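Local coordinates for heme oxygenase (Leptospira interrogans, PDB 5KZL), which catalyses the oxygen-dependent opening of heme, probably to biliverdin, iron and carbon monoxide as in other heme oxygenases, at residues 44-55 against 85-96. The protein carries 1 engineered substitution. Sequence-based numbering, arbitrary orientation.
Sequences YARHLEAFYYVY and LLEDLQFFYGTW
Trp-96 turns the edge of its six-membered ring, through CZ3 and CH2, onto one face of Tyr-52, with the planes at 68°. CG anti to the backbone N (chi1 -175°) carries the indole toward helix 44-55, and the turn about CB-CG leaves NE1 facing Glu-49. That N-H gives a bent hydrogen bond (147°) to Glu-49 OE2, 3.0 Å from NE1, meeting the oxygen from above the carboxylate plane. The same OE2 lies 2.6 Å from Tyr-93 OH. Leu-89 CD1 covers a face of the indole, and a stacked His-101 adds to the cluster.

Beside this polar group the helices interlock by knobs into holes. Leu-85 pushes CD1 to 3.6 Å from Tyr-55 CD2, in a hole completed by Leu-48, Phe-51 and Tyr-52; Leu-48 in turn sits among Leu-85, Asp-88, Leu-89 and Phe-92, its CD1 3.6 Å from Phe-92 CD2. At the far end Tyr-44 points its edge at the face of Phe-92, offset, CE2 to CE2 3.7 Å. Its hydroxyl bonds Tyr-162 and donates a hydrogen bond to a water, which donates in turn to Asp-88 OD2; Asp-88 OD1 and OD2 also accept the backbone N-H groups of Ser-160 and Phe-161.

Segments 44-55 and 85-93 thus run nearly antiparallel, on helices 41-64 and 82-93 of the all-helical heme oxygenase fold, and the side chain of Phe-51 lies about 6 Å from the bound heme, so that the packing borders the heme pocket.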
loop_
_atom_site.group_PDB
_atom_site.type_symbol
_atom_site.label_atom_id
_atom_site.label_comp_id
_atom_site.label_asym_id
_atom_site.label_seq_id
_atom_site.Cartn_x
_atom_site.Cartn_y
_atom_site.Cartn_z
ATOM N N TYR A 44 -4.359 -5.151 -15.301
ATOM C CA TYR A 44 -3.672 -5.570 -14.088
ATOM C C TYR A 44 -2.228 -5.033 -14.036
ATOM O O TYR A 44 -1.777 -4.558 -12.988
ATOM C CB TYR A 44 -3.711 -7.105 -13.928
ATOM C CG TYR A 44 -3.131 -7.524 -12.596
ATOM C CD1 TYR A 44 -3.836 -7.322 -11.410
ATOM C CD2 TYR A 44 -1.876 -8.120 -12.517
ATOM C CE1 TYR A 44 -3.302 -7.694 -10.179
ATOM C CE2 TYR A 44 -1.322 -8.478 -11.287
ATOM C CZ TYR A 44 -2.044 -8.268 -10.122
ATOM O OH TYR A 44 -1.502 -8.598 -8.907
ATOM N N ALA A 45 -1.504 -5.129 -15.167
ATOM C CA ALA A 45 -0.121 -4.646 -15.272
ATOM C C ALA A 45 -0.022 -3.116 -15.029
ATOM O O ALA A 45 0.892 -2.687 -14.312
ATOM C CB ALA A 45 0.467 -5.042 -16.621
ATOM N N ARG A 46 -0.978 -2.313 -15.578
ATOM C CA ARG A 46 -1.030 -0.859 -15.382
ATOM C C ARG A 46 -1.289 -0.552 -13.905
ATOM O O ARG A 46 -0.708 0.393 -13.360
ATOM C CB ARG A 46 -2.087 -0.200 -16.301
ATOM C CG ARG A 46 -1.766 -0.368 -17.792
ATOM C CD ARG A 46 -2.683 0.438 -18.705
ATOM N NE ARG A 46 -4.005 -0.167 -18.869
ATOM C CZ ARG A 46 -4.293 -1.108 -19.764
ATOM N NH1 ARG A 46 -3.348 -1.586 -20.562
ATOM N NH2 ARG A 46 -5.525 -1.588 -19.856
ATOM N N HIS A 47 -2.108 -1.390 -13.246
ATOM C CA HIS A 47 -2.414 -1.288 -11.829
ATOM C C HIS A 47 -1.093 -1.480 -11.026
ATOM O O HIS A 47 -0.808 -0.670 -10.138
ATOM C CB HIS A 47 -3.507 -2.323 -11.511
ATOM C CG HIS A 47 -3.463 -2.924 -10.148
ATOM N ND1 HIS A 47 -4.131 -2.342 -9.089
ATOM C CD2 HIS A 47 -2.920 -4.094 -9.736
ATOM C CE1 HIS A 47 -3.953 -3.161 -8.060
ATOM N NE2 HIS A 47 -3.199 -4.206 -8.393
ATOM N N LEU A 48 -0.250 -2.485 -11.398
ATOM C CA LEU A 48 1.067 -2.679 -10.756
ATOM C C LEU A 48 2.012 -1.507 -11.022
ATOM O O LEU A 48 2.814 -1.192 -10.153
ATOM C CB LEU A 48 1.776 -4.004 -11.174
ATOM C CG LEU A 48 1.044 -5.324 -10.895
ATOM C CD1 LEU A 48 1.724 -6.487 -11.603
ATOM C CD2 LEU A 48 0.889 -5.599 -9.402
ATOM N N GLU A 49 1.919 -0.863 -12.199
ATOM C CA GLU A 49 2.788 0.281 -12.509
ATOM C C GLU A 49 2.522 1.413 -11.567
ATOM O O GLU A 49 3.472 2.005 -11.075
ATOM C CB GLU A 49 2.562 0.777 -13.924
ATOM C CG GLU A 49 3.058 -0.202 -14.958
ATOM C CD GLU A 49 2.759 0.244 -16.367
ATOM O OE1 GLU A 49 1.986 1.208 -16.549
ATOM O OE2 GLU A 49 3.321 -0.365 -17.295
ATOM N N ALA A 50 1.229 1.732 -11.330
ATOM C CA ALA A 50 0.829 2.798 -10.413
ATOM C C ALA A 50 1.365 2.496 -9.005
ATOM O O ALA A 50 1.927 3.389 -8.383
ATOM C CB ALA A 50 -0.689 2.945 -10.385
ATOM N N PHE A 51 1.249 1.227 -8.535
ATOM C CA PHE A 51 1.773 0.820 -7.227
ATOM C C PHE A 51 3.294 0.902 -7.200
ATOM O O PHE A 51 3.849 1.328 -6.192
ATOM C CB PHE A 51 1.290 -0.584 -6.844
ATOM C CG PHE A 51 -0.109 -0.645 -6.264
ATOM C CD1 PHE A 51 -0.645 0.439 -5.568
ATOM C CD2 PHE A 51 -0.862 -1.814 -6.343
ATOM C CE1 PHE A 51 -1.927 0.368 -5.011
ATOM C CE2 PHE A 51 -2.116 -1.897 -5.742
ATOM C CZ PHE A 51 -2.657 -0.796 -5.111
ATOM N N TYR A 52 3.966 0.536 -8.301
ATOM C CA TYR A 52 5.421 0.679 -8.324
ATOM C C TYR A 52 5.849 2.111 -7.942
ATOM O O TYR A 52 6.700 2.277 -7.059
ATOM C CB TYR A 52 6.035 0.284 -9.671
ATOM C CG TYR A 52 7.509 0.646 -9.689
ATOM C CD1 TYR A 52 8.448 -0.154 -9.044
ATOM C CD2 TYR A 52 7.942 1.866 -10.212
ATOM C CE1 TYR A 52 9.798 0.212 -8.988
ATOM C CE2 TYR A 52 9.286 2.236 -10.173
ATOM C CZ TYR A 52 10.210 1.410 -9.551
ATOM O OH TYR A 52 11.531 1.778 -9.488
ATOM N N TYR A 53 5.288 3.127 -8.614
ATOM C CA TYR A 53 5.669 4.519 -8.347
ATOM C C TYR A 53 5.322 4.948 -6.915
ATOM O O TYR A 53 6.094 5.643 -6.249
ATOM C CB TYR A 53 5.080 5.449 -9.424
ATOM C CG TYR A 53 5.713 5.216 -10.774
ATOM C CD1 TYR A 53 7.076 5.431 -10.971
ATOM C CD2 TYR A 53 4.961 4.740 -11.848
ATOM C CE1 TYR A 53 7.676 5.185 -12.203
ATOM C CE2 TYR A 53 5.557 4.468 -13.083
ATOM C CZ TYR A 53 6.911 4.728 -13.262
ATOM O OH TYR A 53 7.540 4.518 -14.470
ATOM N N VAL A 54 4.171 4.491 -6.430
ATOM C CA VAL A 54 3.701 4.836 -5.080
ATOM C C VAL A 54 4.647 4.273 -4.024
ATOM O O VAL A 54 5.134 5.024 -3.172
ATOM C CB VAL A 54 2.238 4.348 -4.896
ATOM C CG1 VAL A 54 1.818 4.376 -3.424
ATOM C CG2 VAL A 54 1.279 5.161 -5.770
ATOM N N TYR A 55 4.901 2.958 -4.073
ATOM C CA TYR A 55 5.787 2.318 -3.097
ATOM C C TYR A 55 7.231 2.779 -3.224
ATOM O O TYR A 55 7.882 2.899 -2.206
ATOM C CB TYR A 55 5.666 0.794 -3.170
ATOM C CG TYR A 55 4.374 0.270 -2.581
ATOM C CD1 TYR A 55 4.282 -0.047 -1.231
ATOM C CD2 TYR A 55 3.250 0.076 -3.377
ATOM C CE1 TYR A 55 3.102 -0.556 -0.684
ATOM C CE2 TYR A 55 2.068 -0.452 -2.845
ATOM C CZ TYR A 55 2.002 -0.759 -1.497
ATOM O OH TYR A 55 0.852 -1.263 -0.965
ATOM N N LEU A 85 7.117 -5.533 -6.613
ATOM C CA LEU A 85 6.420 -4.917 -7.749
ATOM C C LEU A 85 7.229 -5.000 -9.041
ATOM O O LEU A 85 6.681 -5.414 -10.069
ATOM C CB LEU A 85 5.984 -3.479 -7.422
ATOM C CG LEU A 85 4.771 -3.455 -6.476
ATOM C CD1 LEU A 85 4.635 -2.151 -5.773
ATOM C CD2 LEU A 85 3.477 -3.813 -7.215
ATOM N N LEU A 86 8.536 -4.683 -8.973
ATOM C CA LEU A 86 9.456 -4.788 -10.123
ATOM C C LEU A 86 9.466 -6.196 -10.692
ATOM O O LEU A 86 9.430 -6.372 -11.918
ATOM C CB LEU A 86 10.893 -4.428 -9.696
ATOM C CG LEU A 86 11.219 -2.964 -9.717
ATOM C CD1 LEU A 86 12.591 -2.737 -9.111
ATOM C CD2 LEU A 86 11.070 -2.351 -11.168
ATOM N N GLU A 87 9.515 -7.200 -9.799
ATOM C CA GLU A 87 9.518 -8.603 -10.187
ATOM C C GLU A 87 8.216 -8.996 -10.895
ATOM O O GLU A 87 8.267 -9.587 -11.969
ATOM C CB GLU A 87 9.782 -9.495 -8.979
ATOM C CG GLU A 87 10.107 -10.910 -9.394
ATOM C CD GLU A 87 10.311 -11.833 -8.223
ATOM O OE1 GLU A 87 11.420 -11.835 -7.642
ATOM O OE2 GLU A 87 9.355 -12.561 -7.886
ATOM N N ASP A 88 7.055 -8.599 -10.347
ATOM C CA ASP A 88 5.768 -8.883 -10.998
ATOM C C ASP A 88 5.689 -8.153 -12.333
ATOM O O ASP A 88 5.237 -8.744 -13.304
ATOM C CB ASP A 88 4.574 -8.500 -10.095
ATOM C CG ASP A 88 4.462 -9.375 -8.861
ATOM O OD1 ASP A 88 5.104 -10.455 -8.832
ATOM O OD2 ASP A 88 3.731 -8.992 -7.936
ATOM N N LEU A 89 6.184 -6.901 -12.401
ATOM C CA LEU A 89 6.198 -6.143 -13.655
ATOM C C LEU A 89 7.040 -6.845 -14.730
ATOM O O LEU A 89 6.627 -6.935 -15.883
ATOM C CB LEU A 89 6.626 -4.696 -13.444
ATOM C CG LEU A 89 5.553 -3.817 -12.804
ATOM C CD1 LEU A 89 6.173 -2.601 -12.188
ATOM C CD2 LEU A 89 4.485 -3.423 -13.843
ATOM N N GLN A 90 8.200 -7.406 -14.337
ATOM C CA GLN A 90 9.007 -8.170 -15.281
ATOM C C GLN A 90 8.215 -9.421 -15.761
ATOM O O GLN A 90 8.298 -9.758 -16.939
ATOM C CB GLN A 90 10.349 -8.575 -14.629
ATOM C CG GLN A 90 11.372 -9.248 -15.587
ATOM C CD GLN A 90 11.058 -10.708 -15.888
ATOM O OE1 GLN A 90 10.729 -11.504 -14.996
ATOM N NE2 GLN A 90 11.114 -11.091 -17.167
ATOM N N PHE A 91 7.462 -10.103 -14.864
ATOM C CA PHE A 91 6.694 -11.281 -15.292
ATOM C C PHE A 91 5.658 -10.893 -16.371
ATOM O O PHE A 91 5.532 -11.583 -17.388
ATOM C CB PHE A 91 6.010 -11.998 -14.108
ATOM C CG PHE A 91 5.034 -13.066 -14.573
ATOM C CD1 PHE A 91 5.493 -14.307 -15.012
ATOM C CD2 PHE A 91 3.674 -12.796 -14.659
ATOM C CE1 PHE A 91 4.597 -15.269 -15.490
ATOM C CE2 PHE A 91 2.785 -13.743 -15.167
ATOM C CZ PHE A 91 3.250 -14.974 -15.577
ATOM N N PHE A 92 4.898 -9.815 -16.127
ATOM C CA PHE A 92 3.862 -9.392 -17.070
ATOM C C PHE A 92 4.400 -8.764 -18.374
ATOM O O PHE A 92 3.839 -9.004 -19.452
ATOM C CB PHE A 92 2.847 -8.460 -16.392
ATOM C CG PHE A 92 2.009 -9.234 -15.407
ATOM C CD1 PHE A 92 1.030 -10.114 -15.845
ATOM C CD2 PHE A 92 2.255 -9.146 -14.036
ATOM C CE1 PHE A 92 0.304 -10.890 -14.934
ATOM C CE2 PHE A 92 1.531 -9.918 -13.129
ATOM C CZ PHE A 92 0.551 -10.778 -13.582
ATOM N N TYR A 93 5.456 -7.953 -18.277
ATOM C CA TYR A 93 5.971 -7.244 -19.452
ATOM C C TYR A 93 7.137 -7.908 -20.194
ATOM O O TYR A 93 7.429 -7.501 -21.329
ATOM C CB TYR A 93 6.370 -5.828 -19.063
ATOM C CG TYR A 93 5.186 -4.910 -18.873
ATOM C CD1 TYR A 93 4.542 -4.333 -19.967
ATOM C CD2 TYR A 93 4.734 -4.578 -17.601
ATOM C CE1 TYR A 93 3.459 -3.476 -19.799
ATOM C CE2 TYR A 93 3.658 -3.703 -17.421
ATOM C CZ TYR A 93 3.021 -3.158 -18.525
ATOM O OH TYR A 93 1.949 -2.309 -18.377
ATOM N N GLY A 94 7.830 -8.843 -19.538
ATOM C CA GLY A 94 9.027 -9.485 -20.072
ATOM C C GLY A 94 10.217 -8.617 -19.706
ATOM O O GLY A 94 11.174 -9.076 -19.085
ATOM N N THR A 95 10.125 -7.320 -20.049
ATOM C CA THR A 95 11.091 -6.279 -19.720
ATOM C C THR A 95 10.283 -5.013 -19.422
ATOM O O THR A 95 9.532 -4.547 -20.285
ATOM C CB THR A 95 12.186 -6.142 -20.805
ATOM O OG1 THR A 95 12.944 -4.971 -20.539
ATOM C CG2 THR A 95 11.632 -6.103 -22.239
ATOM N N TRP A 96 10.364 -4.501 -18.191
ATOM C CA TRP A 96 9.603 -3.303 -17.903
ATOM C C TRP A 96 10.491 -2.076 -17.881
ATOM O O TRP A 96 11.341 -1.935 -17.015
ATOM C CB TRP A 96 8.724 -3.430 -16.648
ATOM C CG TRP A 96 7.849 -2.237 -16.411
ATOM C CD1 TRP A 96 6.741 -1.872 -17.126
ATOM C CD2 TRP A 96 7.996 -1.261 -15.372
ATOM N NE1 TRP A 96 6.191 -0.727 -16.594
ATOM C CE2 TRP A 96 6.951 -0.322 -15.525
ATOM C CE3 TRP A 96 8.910 -1.090 -14.318
ATOM C CZ2 TRP A 96 6.807 0.785 -14.677
ATOM C CZ3 TRP A 96 8.764 0.007 -13.476
ATOM C CH2 TRP A 96 7.719 0.924 -13.654
HETATM O O HOH W 1 1.043 -9.210 -8.958
#